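Side-chain contacts in methylmalonyl-CoA carboxyltransferase 12S subunit (Propionibacterium freudenreichii, PDB 1ON3), which transfers the carboxyl group of methylmalonyl-CoA to the biotin of the 1.3S subunit, giving propanoyl-CoA, and forms the hexameric core of transcarboxylase: residues Thr122-Gln125 / Ala126-Thr129; Val489-Pro492 / Ala493-Arg496. All coordinates share one frame; numbering follows the deposited sequence.

Overall arrangement
Interaction 1 comes first along the chain, in the C-terminal part of helix 113-129, the crossover helix between the parallel strands 95-102 and 133-139. Interaction 2 follows near the end of the chain, where the loop after strand 488-489 turns into helix 495-505. Each is attached to a different seven-stranded mixed sheet: 122-129 sits on a helix crossing between strands of the N-terminal one, 489-496 follows the last strand of the C-terminal one, so the pair samples both halves of a duplicated carboxyltransferase fold. Their centres are about 45 Å apart, and the nearest atoms about 31 Å. Both lie beside other subunits, the first against a second copy and the second against a third, so both sit at subunit interfaces of the hexamer.

Interaction 1: Thr122-Gln125 / Ala126-Thr129; sequences TMEQ and ALLT
The carbonyl oxygen of Q125 is gripped twice by T129: the side-chain OG1 donates to Q125 O at 2.7 Å, and the T129 backbone N reaches the same Q125 O at 3.1 Å. The two donors arrive from opposite faces of the carbonyl plane. What lets the hydroxyl double the backbone bond is chi1 of T129 (59°), which sets OG1 between the backbone N and the carbonyl carbon and turns it back over the preceding helical turn. A valine here would probably leave Q125 O with the backbone N-H of this residue alone and lose the tie that fixes the side chain's rotation.

On a neighbouring face of the helix, E124 and L127 lie side by side and point the same way, with E124 OE2 4.0 Å from L127 CD2. The bend at chi2 of E124 (-74°) folds the carboxylate along the helix, where OE2 pairs with K163 of helix 147-164. Q125 is also bent at chi2; its NE2 turns back to the carbonyl of E121, while OE1 is hydrogen-bonded to Y506 OH of a second subunit. On the side facing the sheet, T122, A126 and T129 pack on H98 of strand 95-102, as befits a beta-alpha-beta crossover helix. The polar side chains thus serve three ends: doubling a backbone bond, pairing with the next helix and joining a neighbouring subunit.

Interaction 2: Val489-Pro492 / Ala493-Arg496; sequences VIDP and ADTR
D491 OD2 accepts the backbone N-H of A493 at 2.9 Å, met from above the carboxylate plane, and comes within 3.3 Å of A493 CB. With CG turned away from its own backbone N (chi1 172°), the carboxylate lies alongside A493. Its other oxygen, OD1, forms a salt bridge with R279 of helix 278-281 and also accepts a hydrogen bond from a water. That water donates to D494 OD1 as well, at 2.7 Å. A second water accepts from D491 N and donates to D494 OD2, so each oxygen of D494 has a water donor. The like charges D491 OD1 and D494 OD2 stand 4.3 Å apart, and the bridging waters together with R279 probably ease their repulsion.

This is the turn that starts helix 495-505, after strand 488-489, outermost in this chain's C-terminal sheet: D491 O accepts from D494 N at 2.8 Å in a 3-10 turn, and the side chain of D491 takes up the N-H of A493 in an Asx turn. D494 is at the N-cap position, though its carboxylate makes no capping bond.

Farther on, P492 O is held by both T495 N and T495 OG1, the hydroxyl at 2.7 Å, from the same face of the carbonyl plane. OG1 also has a weak bond from W431 NE1. The side chain of I490 crosses that of T495 at about a right angle, its CD1 4.0 Å from T495 OG1, while P492 packs on W431 and on M12 of a third subunit.

Interaction 1: Thr122-Gln125 / Ala126-Thr129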
# COMPACT_ATOMS: atom_id res chain seq x y z
N THR E 122 -9.00 -11.22 -26.15
CA THR E 122 -9.81 -10.00 -26.24
C THR E 122 -10.28 -9.59 -24.86
O THR E 122 -10.35 -8.41 -24.54
CB THR E 122 -11.02 -10.20 -27.17
OG1 THR E 122 -10.55 -10.59 -28.47
CG2 THR E 122 -11.81 -8.92 -27.31
N MET E 123 -10.62 -10.58 -24.03
CA MET E 123 -11.04 -10.29 -22.66
C MET E 123 -9.87 -9.70 -21.87
O MET E 123 -10.05 -8.77 -21.06
CB MET E 123 -11.51 -11.59 -21.99
CG MET E 123 -12.81 -12.13 -22.58
SD MET E 123 -13.19 -13.76 -21.93
CE MET E 123 -13.51 -13.38 -20.18
N GLU E 124 -8.67 -10.25 -22.07
CA GLU E 124 -7.48 -9.74 -21.38
C GLU E 124 -7.22 -8.30 -21.81
O GLU E 124 -6.72 -7.51 -21.01
CB GLU E 124 -6.24 -10.59 -21.68
CG GLU E 124 -6.28 -12.02 -21.13
CD GLU E 124 -6.08 -12.13 -19.61
OE1 GLU E 124 -6.12 -13.28 -19.11
OE2 GLU E 124 -5.90 -11.10 -18.92
N GLN E 125 -7.52 -7.97 -23.06
CA GLN E 125 -7.33 -6.60 -23.53
C GLN E 125 -8.36 -5.67 -22.89
O GLN E 125 -8.05 -4.52 -22.59
CB GLN E 125 -7.44 -6.51 -25.06
CG GLN E 125 -6.49 -7.43 -25.82
CD GLN E 125 -5.05 -7.35 -25.34
OE1 GLN E 125 -4.39 -6.33 -25.49
NE2 GLN E 125 -4.56 -8.44 -24.74
N ALA E 126 -9.58 -6.15 -22.70
CA ALA E 126 -10.60 -5.32 -22.04
C ALA E 126 -10.14 -5.02 -20.61
O ALA E 126 -10.29 -3.90 -20.12
CB ALA E 126 -11.97 -6.04 -22.01
N LEU E 127 -9.57 -6.03 -19.95
CA LEU E 127 -9.08 -5.91 -18.58
C LEU E 127 -7.89 -4.94 -18.50
O LEU E 127 -7.84 -4.06 -17.65
CB LEU E 127 -8.68 -7.30 -18.04
CG LEU E 127 -8.18 -7.37 -16.59
CD1 LEU E 127 -9.31 -6.95 -15.66
CD2 LEU E 127 -7.75 -8.80 -16.24
N LEU E 128 -6.93 -5.12 -19.40
CA LEU E 128 -5.73 -4.28 -19.44
C LEU E 128 -6.02 -2.80 -19.70
O LEU E 128 -5.34 -1.93 -19.17
CB LEU E 128 -4.79 -4.79 -20.54
CG LEU E 128 -3.46 -4.05 -20.66
CD1 LEU E 128 -2.59 -4.37 -19.45
CD2 LEU E 128 -2.75 -4.49 -21.93
N THR E 129 -7.01 -2.51 -20.53
CA THR E 129 -7.37 -1.14 -20.88
C THR E 129 -8.57 -0.62 -20.10
O THR E 129 -8.97 0.54 -20.25
CB THR E 129 -7.67 -1.03 -22.39
OG1 THR E 129 -8.75 -1.92 -22.72
CG2 THR E 129 -6.41 -1.43 -23.22

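Interaction 2: Val489-Pro492 / Ala493-Arg496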
# COMPACT_ATOMS: atom_id res chain seq x y z
N VAL E 489 -39.68 11.36 8.89
CA VAL E 489 -40.95 10.82 8.38
C VAL E 489 -41.26 11.87 7.32
O VAL E 489 -41.24 13.07 7.61
CB VAL E 489 -42.05 10.80 9.46
CG1 VAL E 489 -43.34 10.22 8.87
CG2 VAL E 489 -41.59 9.95 10.64
N ILE E 490 -41.54 11.43 6.10
CA ILE E 490 -41.76 12.37 5.01
C ILE E 490 -43.10 12.33 4.31
O ILE E 490 -43.82 11.34 4.35
CB ILE E 490 -40.69 12.17 3.89
CG1 ILE E 490 -40.85 10.78 3.24
CG2 ILE E 490 -39.29 12.30 4.48
CD1 ILE E 490 -39.94 10.55 2.03
N ASP E 491 -43.42 13.44 3.66
CA ASP E 491 -44.62 13.57 2.86
C ASP E 491 -44.22 12.76 1.61
O ASP E 491 -43.17 13.03 1.00
CB ASP E 491 -44.83 15.06 2.51
CG ASP E 491 -45.95 15.29 1.51
OD1 ASP E 491 -46.29 16.48 1.32
OD2 ASP E 491 -46.47 14.33 0.90
N PRO E 492 -45.02 11.75 1.25
CA PRO E 492 -44.70 10.93 0.07
C PRO E 492 -44.38 11.78 -1.15
O PRO E 492 -43.57 11.39 -2.00
CB PRO E 492 -45.97 10.09 -0.12
CG PRO E 492 -46.48 9.94 1.29
CD PRO E 492 -46.27 11.30 1.89
N ALA E 493 -45.00 12.95 -1.23
CA ALA E 493 -44.80 13.84 -2.36
C ALA E 493 -43.36 14.32 -2.52
O ALA E 493 -42.97 14.72 -3.62
CB ALA E 493 -45.74 15.06 -2.25
N ASP E 494 -42.58 14.30 -1.44
CA ASP E 494 -41.18 14.76 -1.48
C ASP E 494 -40.16 13.64 -1.67
O ASP E 494 -38.96 13.88 -1.58
CB ASP E 494 -40.81 15.51 -0.19
CG ASP E 494 -41.74 16.69 0.11
OD1 ASP E 494 -42.12 17.41 -0.83
OD2 ASP E 494 -42.05 16.92 1.30
N THR E 495 -40.62 12.42 -1.93
CA THR E 495 -39.72 11.28 -2.09
C THR E 495 -38.54 11.52 -3.04
O THR E 495 -37.38 11.30 -2.66
CB THR E 495 -40.50 10.03 -2.52
OG1 THR E 495 -41.51 9.76 -1.55
CG2 THR E 495 -39.56 8.81 -2.61
N ARG E 496 -38.82 11.96 -4.26
CA ARG E 496 -37.73 12.20 -5.21
C ARG E 496 -36.70 13.16 -4.63
O ARG E 496 -35.50 12.90 -4.69
CB ARG E 496 -38.28 12.74 -6.53
CG ARG E 496 -37.22 12.93 -7.62
CD ARG E 496 -37.87 13.33 -8.93
NE ARG E 496 -36.98 14.09 -9.82
CZ ARG E 496 -36.01 13.56 -10.56
NH1 ARG E 496 -35.78 12.24 -10.54
NH2 ARG E 496 -35.28 14.35 -11.33
O HOH W 1 -44.74 17.97 -0.59
O HOH W 2 -41.67 15.57 3.67